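Local coordinates for protein alternansucrase (PDB 6HVG) that is a large multidomain protein of glycoside hydrolase family 70, combining a TIM-barrel core, a bound calcium ion and repeats of the cell-wall-binding type, at residues A[375-380]-A[1359-1364]; A[774-779]-A[1103-1108]; A[939-944]-A[964-969]; A[1170-1175]-A[1185-1190]. All blocks are in the same frame, centred on the assembly; numbering follows the deposited sequence.

Interaction 1: A[375-380]-A[1359-1364]; sequences EYQFDQ and MPNGVE
Asn1361 carries this contact, reaching from the type I turn Met1359-Gly1362 to the backbone at Glu375 and the ring of Tyr376. Its CB lies 3.5 Å from Glu375 O and 3.9 Å from Tyr376 CD1, and the tyrosine and asparagine side chains slide past each other in opposite directions. A chi1 of 60° sets CG between the backbone N and the carbonyl carbon, on a CB that already points toward residues 375-377. At the tip, ND2 donates to Glu375 O at 3.0 Å, nearly straight at 172° and in its own amide plane; it also lies 3.7 Å from Gln377 CG. Gln377, its chain bent at chi2, brings NE2 to the same Glu375 O from the opposite face of the carbonyl, so two amides grip one oxygen. The other branch, OD1, turns back and accepts a weak bond from Val1363 N. A water joins Gln377 N to Asn1361 O, which itself lies at the edge of the Tyr376 ring, near its plane. Around it, Gln377, Phe378 and Val1363 rest on Tyr1324 of strand 1323-1326, while Tyr376 and Phe378 touch Val1301 of strand 1301-1304.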
loop_
_atom_site.group_PDB
_atom_site.type_symbol
_atom_site.label_atom_id
_atom_site.label_comp_id
_atom_site.label_asym_id
_atom_site.label_seq_id
_atom_site.Cartn_x
_atom_site.Cartn_y
_atom_site.Cartn_z
ATOM N N GLU A 375 3.858 30.973 40.761
ATOM C CA GLU A 375 2.427 30.787 40.818
ATOM C C GLU A 375 1.977 29.517 40.128
ATOM O O GLU A 375 2.324 29.279 38.968
ATOM C CB GLU A 375 1.701 31.959 40.167
ATOM C CG GLU A 375 1.898 33.250 40.952
ATOM C CD GLU A 375 1.007 34.377 40.473
ATOM O OE1 GLU A 375 -0.049 34.064 39.873
ATOM O OE2 GLU A 375 1.369 35.561 40.703
ATOM N N TYR A 376 1.195 28.709 40.834
ATOM C CA TYR A 376 0.642 27.510 40.235
ATOM C C TYR A 376 -0.324 27.893 39.123
ATOM O O TYR A 376 -1.098 28.787 39.278
ATOM C CB TYR A 376 -0.029 26.642 41.274
ATOM C CG TYR A 376 0.958 26.006 42.239
ATOM C CD1 TYR A 376 2.018 25.213 41.778
ATOM C CD2 TYR A 376 0.825 26.171 43.621
ATOM C CE1 TYR A 376 2.906 24.617 42.673
ATOM C CE2 TYR A 376 1.718 25.598 44.509
ATOM C CZ TYR A 376 2.751 24.805 44.038
ATOM O OH TYR A 376 3.634 24.214 44.920
ATOM N N GLN A 377 -0.221 27.226 37.983
ATOM C CA GLN A 377 -1.068 27.497 36.826
ATOM C C GLN A 377 -2.294 26.629 36.747
ATOM O O GLN A 377 -3.160 26.866 35.902
ATOM C CB GLN A 377 -0.268 27.313 35.534
ATOM C CG GLN A 377 0.944 28.213 35.411
ATOM C CD GLN A 377 0.572 29.659 35.445
ATOM O OE1 GLN A 377 0.012 30.178 34.499
ATOM N NE2 GLN A 377 0.871 30.315 36.538
ATOM N N PHE A 378 -2.363 25.610 37.601
ATOM C CA PHE A 378 -3.582 24.792 37.685
ATOM C C PHE A 378 -4.703 25.573 38.364
ATOM O O PHE A 378 -4.447 26.315 39.290
ATOM C CB PHE A 378 -3.339 23.421 38.329
ATOM C CG PHE A 378 -2.616 23.471 39.617
ATOM C CD1 PHE A 378 -3.291 23.759 40.778
ATOM C CD2 PHE A 378 -1.248 23.173 39.680
ATOM C CE1 PHE A 378 -2.626 23.798 41.978
ATOM C CE2 PHE A 378 -0.578 23.191 40.878
ATOM C CZ PHE A 378 -1.269 23.511 42.036
ATOM N N ASP A 379 -5.918 25.415 37.845
ATOM C CA ASP A 379 -7.060 26.239 38.225
ATOM C C ASP A 379 -8.115 25.422 38.970
ATOM O O ASP A 379 -9.217 25.908 39.167
ATOM C CB ASP A 379 -7.726 26.900 36.974
ATOM C CG ASP A 379 -7.060 28.235 36.547
ATOM O OD1 ASP A 379 -6.435 28.914 37.407
ATOM O OD2 ASP A 379 -7.185 28.597 35.336
ATOM N N GLN A 380 -7.800 24.197 39.379
ATOM C CA GLN A 380 -8.803 23.289 39.965
ATOM C C GLN A 380 -8.355 22.771 41.351
ATOM O O GLN A 380 -7.472 21.947 41.442
ATOM C CB GLN A 380 -9.068 22.108 39.002
ATOM C CG GLN A 380 -10.119 21.089 39.456
ATOM C CD GLN A 380 -11.508 21.688 39.622
ATOM O OE1 GLN A 380 -12.059 22.289 38.685
ATOM N NE2 GLN A 380 -12.096 21.526 40.818
ATOM N N MET A 1359 9.333 23.192 36.040
ATOM C CA MET A 1359 9.563 24.525 36.571
ATOM C C MET A 1359 9.263 24.557 38.068
ATOM O O MET A 1359 8.903 23.542 38.649
ATOM C CB MET A 1359 8.744 25.532 35.774
ATOM C CG MET A 1359 9.048 25.471 34.273
ATOM S SD MET A 1359 8.527 26.975 33.440
ATOM C CE MET A 1359 7.575 26.427 32.045
ATOM N N PRO A 1360 9.465 25.690 38.735
ATOM C CA PRO A 1360 9.221 25.679 40.181
ATOM C C PRO A 1360 7.747 25.405 40.524
ATOM O O PRO A 1360 7.466 24.898 41.600
ATOM C CB PRO A 1360 9.617 27.081 40.620
ATOM C CG PRO A 1360 10.485 27.620 39.542
ATOM C CD PRO A 1360 10.040 26.961 38.275
ATOM N N ASN A 1361 6.836 25.742 39.606
ATOM C CA ASN A 1361 5.428 25.428 39.759
ATOM C C ASN A 1361 5.049 24.100 39.119
ATOM O O ASN A 1361 3.866 23.770 39.004
ATOM C CB ASN A 1361 4.547 26.548 39.191
ATOM C CG ASN A 1361 4.791 26.782 37.730
ATOM O OD1 ASN A 1361 5.544 26.054 37.091
ATOM N ND2 ASN A 1361 4.185 27.815 37.197
ATOM N N GLY A 1362 6.051 23.328 38.679
ATOM C CA GLY A 1362 5.849 21.927 38.234
ATOM C C GLY A 1362 5.438 21.758 36.793
ATOM O O GLY A 1362 5.271 20.630 36.336
ATOM N N VAL A 1363 5.311 22.871 36.076
ATOM C CA VAL A 1363 4.958 22.862 34.669
ATOM C C VAL A 1363 6.127 22.270 33.882
ATOM O O VAL A 1363 7.296 22.627 34.082
ATOM C CB VAL A 1363 4.704 24.295 34.150
ATOM C CG1 VAL A 1363 4.455 24.293 32.651
ATOM C CG2 VAL A 1363 3.515 24.928 34.852
ATOM N N GLU A 1364 5.804 21.370 32.972
ATOM C CA GLU A 1364 6.801 20.751 32.094
ATOM C C GLU A 1364 7.067 21.671 30.900
ATOM O O GLU A 1364 6.124 22.212 30.294
ATOM C CB GLU A 1364 6.318 19.329 31.727
ATOM C CG GLU A 1364 6.580 18.782 30.346
ATOM C CD GLU A 1364 6.026 17.364 30.192
ATOM O OE1 GLU A 1364 5.914 16.640 31.204
ATOM O OE2 GLU A 1364 5.710 16.949 29.052
HETATM O O HOH W 1 1.526 24.743 37.896
#

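Interaction 2: A[774-779]-A[1103-1108]; sequences QDTFTF and DSFLNN
Phe1105 and Leu1106, at the C-terminal end of short helix 1102-1105, make an aromatic and aliphatic contact with Phe777, Phe779 and Thr776. It joins two connections of the barrel, the one between strands 745-747 and 821-825 and the one between strands 1081-1083 and 1151-1156. At its middle is a T-shaped pair: the edge of Phe1105 meets the face of Phe777, with centroids 5.1 Å apart and planes at 86°. Phe1105 CE1 stands above the centre of the Phe777 ring, and the backbone carbonyl Phe777 O comes within 3.4 Å of the same CE1. Over one face of Phe1105 sits the methyl of Thr776, a CH-pi contact with CG2 4.2 Å from the ring centroid. Both methyls of Leu1106 touch Phe777, CD1 3.5 Å from CZ and CD2 3.6 Å from CE1; CD2 also lies over one face of Phe779, 4.1 Å from its centroid. Asn1108 ND2 bonds to Asp1103 OD1 within its own segment, and Leu1106 O accepts from Lys1131 NZ. Phe779 opens helix 779-793, whose Leu782 is touched by both Phe777 and Leu1106, while Phe779 also meets Met1055 in a neighbouring loop.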
loop_
_atom_site.group_PDB
_atom_site.type_symbol
_atom_site.label_atom_id
_atom_site.label_comp_id
_atom_site.label_asym_id
_atom_site.label_seq_id
_atom_site.Cartn_x
_atom_site.Cartn_y
_atom_site.Cartn_z
ATOM N N GLN A 774 -6.776 3.186 -2.602
ATOM C CA GLN A 774 -7.403 2.481 -1.457
ATOM C C GLN A 774 -8.872 2.819 -1.274
ATOM O O GLN A 774 -9.537 2.248 -0.411
ATOM C CB GLN A 774 -6.692 2.801 -0.154
ATOM C CG GLN A 774 -5.181 2.744 -0.214
ATOM C CD GLN A 774 -4.556 4.098 -0.437
ATOM O OE1 GLN A 774 -5.111 4.945 -1.127
ATOM N NE2 GLN A 774 -3.385 4.300 0.138
ATOM N N ASP A 775 -9.359 3.769 -2.073
ATOM C CA ASP A 775 -10.758 4.167 -2.071
ATOM C C ASP A 775 -11.684 2.954 -2.322
ATOM O O ASP A 775 -11.339 2.059 -3.083
ATOM C CB ASP A 775 -10.955 5.220 -3.168
ATOM C CG ASP A 775 -11.685 6.456 -2.703
ATOM O OD1 ASP A 775 -11.974 6.573 -1.486
ATOM O OD2 ASP A 775 -11.942 7.327 -3.578
ATOM N N THR A 776 -12.846 2.943 -1.678
ATOM C CA THR A 776 -13.844 1.915 -1.898
ATOM C C THR A 776 -14.640 2.219 -3.164
ATOM O O THR A 776 -15.166 3.323 -3.309
ATOM C CB THR A 776 -14.825 1.853 -0.722
ATOM O OG1 THR A 776 -14.112 1.446 0.431
ATOM C CG2 THR A 776 -15.921 0.799 -0.919
ATOM N N PHE A 777 -14.765 1.234 -4.057
ATOM C CA PHE A 777 -15.548 1.422 -5.266
ATOM C C PHE A 777 -16.625 0.355 -5.361
ATOM O O PHE A 777 -16.430 -0.779 -4.941
ATOM C CB PHE A 777 -14.691 1.495 -6.554
ATOM C CG PHE A 777 -13.781 0.342 -6.761
ATOM C CD1 PHE A 777 -14.243 -0.810 -7.370
ATOM C CD2 PHE A 777 -12.459 0.429 -6.388
ATOM C CE1 PHE A 777 -13.420 -1.884 -7.571
ATOM C CE2 PHE A 777 -11.608 -0.629 -6.607
ATOM C CZ PHE A 777 -12.089 -1.794 -7.198
ATOM N N THR A 778 -17.756 0.740 -5.937
ATOM C CA THR A 778 -18.883 -0.131 -6.103
ATOM C C THR A 778 -18.651 -0.944 -7.402
ATOM O O THR A 778 -17.812 -0.612 -8.231
ATOM C CB THR A 778 -20.195 0.712 -6.082
ATOM O OG1 THR A 778 -21.194 -0.001 -5.363
ATOM C CG2 THR A 778 -20.713 1.021 -7.469
ATOM N N PHE A 779 -19.392 -2.023 -7.564
ATOM C CA PHE A 779 -19.296 -2.834 -8.785
ATOM C C PHE A 779 -19.655 -2.069 -10.055
ATOM O O PHE A 779 -19.003 -2.267 -11.080
ATOM C CB PHE A 779 -20.166 -4.092 -8.708
ATOM C CG PHE A 779 -19.436 -5.291 -8.196
ATOM C CD1 PHE A 779 -18.481 -5.927 -8.994
ATOM C CD2 PHE A 779 -19.702 -5.800 -6.926
ATOM C CE1 PHE A 779 -17.815 -7.052 -8.537
ATOM C CE2 PHE A 779 -19.028 -6.917 -6.467
ATOM C CZ PHE A 779 -18.078 -7.536 -7.268
ATOM N N ASP A 1103 -10.211 -6.832 -2.171
ATOM C CA ASP A 1103 -10.479 -8.272 -2.088
ATOM C C ASP A 1103 -11.823 -8.556 -1.441
ATOM O O ASP A 1103 -12.524 -9.473 -1.853
ATOM C CB ASP A 1103 -9.405 -8.999 -1.282
ATOM C CG ASP A 1103 -8.103 -9.144 -2.030
ATOM O OD1 ASP A 1103 -8.023 -8.630 -3.162
ATOM O OD2 ASP A 1103 -7.152 -9.768 -1.444
ATOM N N SER A 1104 -12.163 -7.779 -0.419
ATOM C CA SER A 1104 -13.354 -8.030 0.360
ATOM C C SER A 1104 -14.576 -7.558 -0.388
ATOM O O SER A 1104 -15.530 -8.322 -0.569
ATOM C CB SER A 1104 -13.275 -7.366 1.732
ATOM O OG SER A 1104 -14.271 -7.884 2.598
ATOM N N PHE A 1105 -14.578 -6.315 -0.831
ATOM C CA PHE A 1105 -15.786 -5.785 -1.470
ATOM C C PHE A 1105 -15.950 -6.198 -2.933
ATOM O O PHE A 1105 -17.054 -6.108 -3.474
ATOM C CB PHE A 1105 -15.937 -4.261 -1.260
ATOM C CG PHE A 1105 -14.812 -3.419 -1.804
ATOM C CD1 PHE A 1105 -14.739 -3.146 -3.156
ATOM C CD2 PHE A 1105 -13.884 -2.827 -0.953
ATOM C CE1 PHE A 1105 -13.729 -2.363 -3.666
ATOM C CE2 PHE A 1105 -12.868 -2.025 -1.470
ATOM C CZ PHE A 1105 -12.782 -1.802 -2.834
ATOM N N LEU A 1106 -14.882 -6.684 -3.563
ATOM C CA LEU A 1106 -15.014 -7.324 -4.872
ATOM C C LEU A 1106 -15.221 -8.852 -4.807
ATOM O O LEU A 1106 -15.237 -9.520 -5.826
ATOM C CB LEU A 1106 -13.828 -6.967 -5.780
ATOM C CG LEU A 1106 -13.699 -5.489 -6.200
ATOM C CD1 LEU A 1106 -12.514 -5.311 -7.129
ATOM C CD2 LEU A 1106 -14.965 -5.030 -6.889
ATOM N N ASN A 1107 -15.386 -9.398 -3.616
ATOM C CA ASN A 1107 -15.772 -10.788 -3.446
ATOM C C ASN A 1107 -14.922 -11.802 -4.202
ATOM O O ASN A 1107 -15.412 -12.866 -4.609
ATOM C CB ASN A 1107 -17.247 -10.955 -3.806
ATOM C CG ASN A 1107 -18.157 -10.062 -2.970
ATOM O OD1 ASN A 1107 -17.893 -9.800 -1.808
ATOM N ND2 ASN A 1107 -19.226 -9.594 -3.570
ATOM N N ASN A 1108 -13.639 -11.497 -4.356
ATOM C CA ASN A 1108 -12.785 -12.331 -5.182
ATOM C C ASN A 1108 -12.330 -13.611 -4.513
ATOM O O ASN A 1108 -11.746 -14.494 -5.170
ATOM C CB ASN A 1108 -11.595 -11.546 -5.735
ATOM C CG ASN A 1108 -10.656 -11.081 -4.664
ATOM O OD1 ASN A 1108 -10.553 -11.699 -3.614
ATOM N ND2 ASN A 1108 -9.927 -10.015 -4.944
#

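Interaction 3: A[939-944]-A[964-969]; sequences QLYRAL and LRTNDN
Tyr941 and Leu964 form an antiparallel hydrogen-bonded pair, each N donating to the other's O, followed by the non-hydrogen-bonded pair Leu940-Arg965 and then by Thr966 N to Gln939 O at 2.8 Å. On the face carrying Leu940 and Arg965, the arginine bends at chi3 (-77°) and its guanidinium passes over the leucine, with Leu940 CB 3.7 Å above one face, offset toward the rim. Leu940 CD1 meets Arg965 CB at 3.6 Å, and the two side chains cross at about a right angle. Elsewhere, Thr966 CG2 touches Tyr941 CD1 at 3.4 Å. Strands 940-947 and 962-965 belong to an antiparallel sheet inserted between barrel strands 821-825 and 1045-1047, consistent with the all-beta domain C of this family. The chemistry therefore divides: backbone bonds fix the pairing of the strands, Arg965 lays its guanidinium and aliphatic chain against Leu940, and Thr966 sets its methyl against Tyr941, while Arg965 NH1 and Thr966 OG1 bond to Asn938 O and His936 O, in the loop before strand 940-947.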
loop_
_atom_site.group_PDB
_atom_site.type_symbol
_atom_site.label_atom_id
_atom_site.label_comp_id
_atom_site.label_asym_id
_atom_site.label_seq_id
_atom_site.Cartn_x
_atom_site.Cartn_y
_atom_site.Cartn_z
ATOM N N GLN A 939 15.670 -27.765 -44.908
ATOM C CA GLN A 939 14.269 -27.980 -44.596
ATOM C C GLN A 939 13.406 -26.751 -44.911
ATOM O O GLN A 939 13.861 -25.618 -44.812
ATOM C CB GLN A 939 14.140 -28.306 -43.109
ATOM C CG GLN A 939 12.753 -28.726 -42.681
ATOM C CD GLN A 939 12.780 -29.659 -41.494
ATOM O OE1 GLN A 939 13.835 -29.928 -40.913
ATOM N NE2 GLN A 939 11.612 -30.161 -41.127
ATOM N N LEU A 940 12.151 -26.992 -45.267
ATOM C CA LEU A 940 11.199 -25.923 -45.512
ATOM C C LEU A 940 10.510 -25.575 -44.223
ATOM O O LEU A 940 10.028 -26.468 -43.502
ATOM C CB LEU A 940 10.161 -26.340 -46.546
ATOM C CG LEU A 940 9.375 -25.196 -47.191
ATOM C CD1 LEU A 940 10.291 -24.353 -48.072
ATOM C CD2 LEU A 940 8.210 -25.699 -48.024
ATOM N N TYR A 941 10.474 -24.279 -43.928
ATOM C CA TYR A 941 9.791 -23.757 -42.748
ATOM C C TYR A 941 8.664 -22.794 -43.181
ATOM O O TYR A 941 8.752 -22.161 -44.221
ATOM C CB TYR A 941 10.791 -23.048 -41.827
ATOM C CG TYR A 941 11.565 -23.978 -40.926
ATOM C CD1 TYR A 941 12.608 -24.747 -41.412
ATOM C CD2 TYR A 941 11.255 -24.088 -39.581
ATOM C CE1 TYR A 941 13.301 -25.608 -40.587
ATOM C CE2 TYR A 941 11.951 -24.943 -38.749
ATOM C CZ TYR A 941 12.972 -25.704 -39.265
ATOM O OH TYR A 941 13.640 -26.556 -38.422
ATOM N N ARG A 942 7.599 -22.728 -42.382
ATOM C CA ARG A 942 6.491 -21.804 -42.626
ATOM C C ARG A 942 6.147 -20.989 -41.394
ATOM O O ARG A 942 6.304 -21.452 -40.272
ATOM C CB ARG A 942 5.239 -22.551 -43.092
ATOM C CG ARG A 942 4.594 -23.517 -42.093
ATOM C CD ARG A 942 3.538 -22.862 -41.227
ATOM N NE ARG A 942 2.768 -23.840 -40.453
ATOM C CZ ARG A 942 1.782 -23.518 -39.617
ATOM N NH1 ARG A 942 1.465 -22.241 -39.390
ATOM N NH2 ARG A 942 1.094 -24.463 -38.990
ATOM N N ALA A 943 5.681 -19.769 -41.616
ATOM C CA ALA A 943 5.332 -18.865 -40.532
ATOM C C ALA A 943 4.106 -19.330 -39.767
ATOM O O ALA A 943 3.155 -19.792 -40.354
ATOM C CB ALA A 943 5.104 -17.458 -41.088
ATOM N N LEU A 944 4.179 -19.223 -38.449
ATOM C CA LEU A 944 3.032 -19.402 -37.579
ATOM C C LEU A 944 2.368 -18.046 -37.282
ATOM O O LEU A 944 1.140 -17.934 -37.209
ATOM C CB LEU A 944 3.495 -20.041 -36.268
ATOM C CG LEU A 944 2.413 -20.443 -35.266
ATOM C CD1 LEU A 944 1.731 -21.740 -35.703
ATOM C CD2 LEU A 944 3.024 -20.608 -33.890
ATOM N N LEU A 964 9.555 -20.666 -46.183
ATOM C CA LEU A 964 10.900 -20.228 -46.404
ATOM C C LEU A 964 11.754 -21.446 -46.104
ATOM O O LEU A 964 11.461 -22.208 -45.164
ATOM C CB LEU A 964 11.233 -19.070 -45.474
ATOM C CG LEU A 964 12.676 -18.537 -45.594
ATOM C CD1 LEU A 964 13.154 -18.370 -47.030
ATOM C CD2 LEU A 964 12.795 -17.213 -44.849
ATOM N N ARG A 965 12.790 -21.666 -46.911
ATOM C CA ARG A 965 13.618 -22.859 -46.775
ATOM C C ARG A 965 14.973 -22.520 -46.163
ATOM O O ARG A 965 15.585 -21.520 -46.522
ATOM C CB ARG A 965 13.822 -23.541 -48.119
ATOM C CG ARG A 965 14.438 -24.922 -47.989
ATOM C CD ARG A 965 14.582 -25.597 -49.358
ATOM N NE ARG A 965 13.287 -26.106 -49.804
ATOM C CZ ARG A 965 12.721 -27.248 -49.383
ATOM N NH1 ARG A 965 13.343 -28.058 -48.528
ATOM N NH2 ARG A 965 11.513 -27.593 -49.834
ATOM N N THR A 966 15.434 -23.379 -45.254
ATOM C CA THR A 966 16.731 -23.226 -44.593
ATOM C C THR A 966 17.852 -23.672 -45.530
ATOM O O THR A 966 17.621 -24.483 -46.427
ATOM C CB THR A 966 16.802 -24.060 -43.302
ATOM O OG1 THR A 966 16.600 -25.430 -43.599
ATOM C CG2 THR A 966 15.732 -23.658 -42.325
ATOM N N ASN A 967 19.061 -23.163 -45.304
ATOM C CA ASN A 967 20.217 -23.535 -46.120
ATOM C C ASN A 967 20.906 -24.838 -45.676
ATOM O O ASN A 967 20.348 -25.613 -44.897
ATOM C CB ASN A 967 21.211 -22.372 -46.131
ATOM C CG ASN A 967 21.895 -22.182 -44.799
ATOM O OD1 ASN A 967 21.992 -23.104 -43.986
ATOM N ND2 ASN A 967 22.370 -20.968 -44.563
ATOM N N ASP A 968 22.106 -25.085 -46.199
ATOM C CA ASP A 968 22.869 -26.298 -45.880
ATOM C C ASP A 968 23.212 -26.353 -44.395
ATOM O O ASP A 968 23.093 -27.405 -43.767
ATOM C CB ASP A 968 24.163 -26.364 -46.701
ATOM C CG ASP A 968 24.480 -27.765 -47.181
ATOM O OD1 ASP A 968 24.214 -28.740 -46.445
ATOM O OD2 ASP A 968 25.015 -27.881 -48.312
ATOM N N ASN A 969 23.601 -25.225 -43.819
ATOM C CA ASN A 969 23.895 -25.187 -42.398
ATOM C C ASN A 969 22.676 -25.125 -41.514
ATOM O O ASN A 969 22.825 -25.226 -40.325
ATOM C CB ASN A 969 24.826 -24.028 -42.073
ATOM C CG ASN A 969 26.185 -24.219 -42.687
ATOM O OD1 ASN A 969 26.739 -25.322 -42.685
ATOM N ND2 ASN A 969 26.725 -23.157 -43.238
#

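Interaction 4: A[1170-1175]-A[1185-1190]; sequences VTATRV and TDFVNL
Asn1189 and Leu1190 both face Ala1172 in a G1 beta bulge, at the point where the loop after strand 1166-1175 enters strand 1190-1197. These two strands lie in an antiparallel sheet that also includes 534-537 and 580-582, consistent with domain B of the family; Asp581 of the calcium site is on the last of these. In the bulge, Ala1172 N donates to Leu1190 O at 2.8 Å and Leu1190 N returns a bond to Ala1172 O. Farther along, Arg1174 N meets Phe1187 O in a bond of 3.0 Å, almost straight at 175°. Phe1187 is the centre of an inverse gamma turn. The ring turns its edge to Ala1172 O, CE1 lies 3.9 Å from Ala1172 CB, and Leu1190 CD1, from the same segment as the ring, lies over one face near its rim. Thr1185 OG1 accepts from Phe1187 N, an ST turn, and also bonds to Asp521. It lies 3.8 Å from Arg1174 CB, where the two side chains cross at about a right angle; the guanidinium continues to Glu520 O, Asp521 O and Gln528. Thr1173 and Asn1189 lie side by side, pointing the same way. Thr1173 OG1 accepts from Asn1189 N at 3.2 Å, and a water bridges that hydroxyl to Asn1189 OD1, donating to the latter at 3.1 Å.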
loop_
_atom_site.group_PDB
_atom_site.type_symbol
_atom_site.label_atom_id
_atom_site.label_comp_id
_atom_site.label_asym_id
_atom_site.label_seq_id
_atom_site.Cartn_x
_atom_site.Cartn_y
_atom_site.Cartn_z
ATOM N N VAL A 1170 -7.346 -7.039 23.529
ATOM C CA VAL A 1170 -5.950 -7.442 23.331
ATOM C C VAL A 1170 -5.030 -6.355 23.885
ATOM O O VAL A 1170 -5.472 -5.225 24.112
ATOM C CB VAL A 1170 -5.606 -7.641 21.817
ATOM C CG1 VAL A 1170 -6.560 -8.626 21.161
ATOM C CG2 VAL A 1170 -5.605 -6.305 21.060
ATOM N N THR A 1171 -3.762 -6.712 24.097
ATOM C CA THR A 1171 -2.705 -5.745 24.385
ATOM C C THR A 1171 -1.921 -5.512 23.091
ATOM O O THR A 1171 -1.321 -6.440 22.550
ATOM C CB THR A 1171 -1.755 -6.254 25.483
ATOM O OG1 THR A 1171 -2.445 -6.302 26.723
ATOM C CG2 THR A 1171 -0.586 -5.315 25.654
ATOM N N ALA A 1172 -1.901 -4.272 22.616
ATOM C CA ALA A 1172 -1.453 -3.990 21.269
ATOM C C ALA A 1172 -0.406 -2.906 21.193
ATOM O O ALA A 1172 -0.462 -1.921 21.923
ATOM C CB ALA A 1172 -2.642 -3.613 20.393
ATOM N N THR A 1173 0.528 -3.082 20.270
ATOM C CA THR A 1173 1.543 -2.091 19.955
ATOM C C THR A 1173 1.457 -1.743 18.477
ATOM O O THR A 1173 1.256 -2.623 17.647
ATOM C CB THR A 1173 2.941 -2.654 20.244
ATOM O OG1 THR A 1173 3.031 -3.041 21.616
ATOM C CG2 THR A 1173 4.030 -1.640 19.938
ATOM N N ARG A 1174 1.599 -0.459 18.145
ATOM C CA ARG A 1174 1.568 0.010 16.751
ATOM C C ARG A 1174 2.860 -0.327 16.049
ATOM O O ARG A 1174 3.930 0.034 16.509
ATOM C CB ARG A 1174 1.329 1.501 16.700
ATOM C CG ARG A 1174 1.278 2.114 15.318
ATOM C CD ARG A 1174 -0.062 1.850 14.642
ATOM N NE ARG A 1174 -0.159 2.595 13.405
ATOM C CZ ARG A 1174 0.517 2.285 12.301
ATOM N NH1 ARG A 1174 1.324 1.215 12.252
ATOM N NH2 ARG A 1174 0.377 3.044 11.224
ATOM N N VAL A 1175 2.743 -1.058 14.939
ATOM C CA VAL A 1175 3.906 -1.634 14.256
ATOM C C VAL A 1175 3.812 -1.443 12.769
ATOM O O VAL A 1175 2.723 -1.208 12.227
ATOM C CB VAL A 1175 4.016 -3.145 14.480
ATOM C CG1 VAL A 1175 4.402 -3.453 15.906
ATOM C CG2 VAL A 1175 2.709 -3.836 14.129
ATOM N N THR A 1185 5.844 6.509 18.421
ATOM C CA THR A 1185 4.493 6.134 18.778
ATOM C C THR A 1185 4.319 6.023 20.287
ATOM O O THR A 1185 5.138 5.424 20.997
ATOM C CB THR A 1185 4.026 4.796 18.131
ATOM O OG1 THR A 1185 2.631 4.603 18.380
ATOM C CG2 THR A 1185 4.774 3.598 18.739
ATOM N N ASP A 1186 3.207 6.581 20.751
ATOM C CA ASP A 1186 2.792 6.416 22.135
ATOM C C ASP A 1186 1.980 5.148 22.272
ATOM O O ASP A 1186 1.691 4.735 23.388
ATOM C CB ASP A 1186 1.933 7.603 22.610
ATOM C CG ASP A 1186 2.553 8.937 22.269
ATOM O OD1 ASP A 1186 3.805 9.031 22.374
ATOM O OD2 ASP A 1186 1.789 9.857 21.868
ATOM N N PHE A 1187 1.589 4.554 21.145
ATOM C CA PHE A 1187 0.787 3.344 21.152
ATOM C C PHE A 1187 1.675 2.122 21.393
ATOM O O PHE A 1187 2.089 1.448 20.463
ATOM C CB PHE A 1187 0.019 3.231 19.851
ATOM C CG PHE A 1187 -1.222 2.378 19.939
ATOM C CD1 PHE A 1187 -1.167 1.057 20.374
ATOM C CD2 PHE A 1187 -2.449 2.896 19.551
ATOM C CE1 PHE A 1187 -2.306 0.277 20.407
ATOM C CE2 PHE A 1187 -3.579 2.109 19.574
ATOM C CZ PHE A 1187 -3.508 0.802 20.008
ATOM N N VAL A 1188 1.974 1.864 22.664
ATOM C CA VAL A 1188 2.771 0.729 23.073
ATOM C C VAL A 1188 2.095 0.013 24.233
ATOM O O VAL A 1188 1.700 0.645 25.214
ATOM C CB VAL A 1188 4.178 1.186 23.461
ATOM C CG1 VAL A 1188 5.057 0.006 23.845
ATOM C CG2 VAL A 1188 4.809 1.939 22.303
ATOM N N ASN A 1189 1.956 -1.306 24.111
ATOM C CA ASN A 1189 1.326 -2.147 25.120
ATOM C C ASN A 1189 0.024 -1.590 25.687
ATOM O O ASN A 1189 -0.201 -1.679 26.884
ATOM C CB ASN A 1189 2.309 -2.438 26.240
ATOM C CG ASN A 1189 3.530 -3.204 25.756
ATOM O OD1 ASN A 1189 3.427 -4.260 25.169
ATOM N ND2 ASN A 1189 4.691 -2.686 26.038
ATOM N N LEU A 1190 -0.831 -1.038 24.823
ATOM C CA LEU A 1190 -2.147 -0.502 25.233
ATOM C C LEU A 1190 -3.276 -1.505 25.019
ATOM O O LEU A 1190 -3.210 -2.345 24.126
ATOM C CB LEU A 1190 -2.512 0.764 24.450
ATOM C CG LEU A 1190 -1.497 1.906 24.472
ATOM C CD1 LEU A 1190 -2.077 3.104 23.740
ATOM C CD2 LEU A 1190 -1.115 2.289 25.882
HETATM O O HOH W 2 5.119 -4.123 22.612
#

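How the interactions relate
Interactions 2, 3 and 4 all fall within the family 70 range and are nested in the long loop closed by interaction 1. Interaction 4 is the most buried and interaction 2 is partly buried nearer the chain's centre; their nearest atoms are about 12 Å apart. Interactions 1 and 3, also partly buried, lie on opposite sides of that centre, with their own centres about 96 Å apart. No two share a strand or helix. The chemistry follows the setting: interaction 2, between barrel connections, relies on rings and methyls, interaction 3 on backbone pairing of strands, interaction 4 on backbone bonds of a strand to a bulged loop, helped by a threonine hydroxyl, and interaction 1, between loops, on side-chain amides and a water.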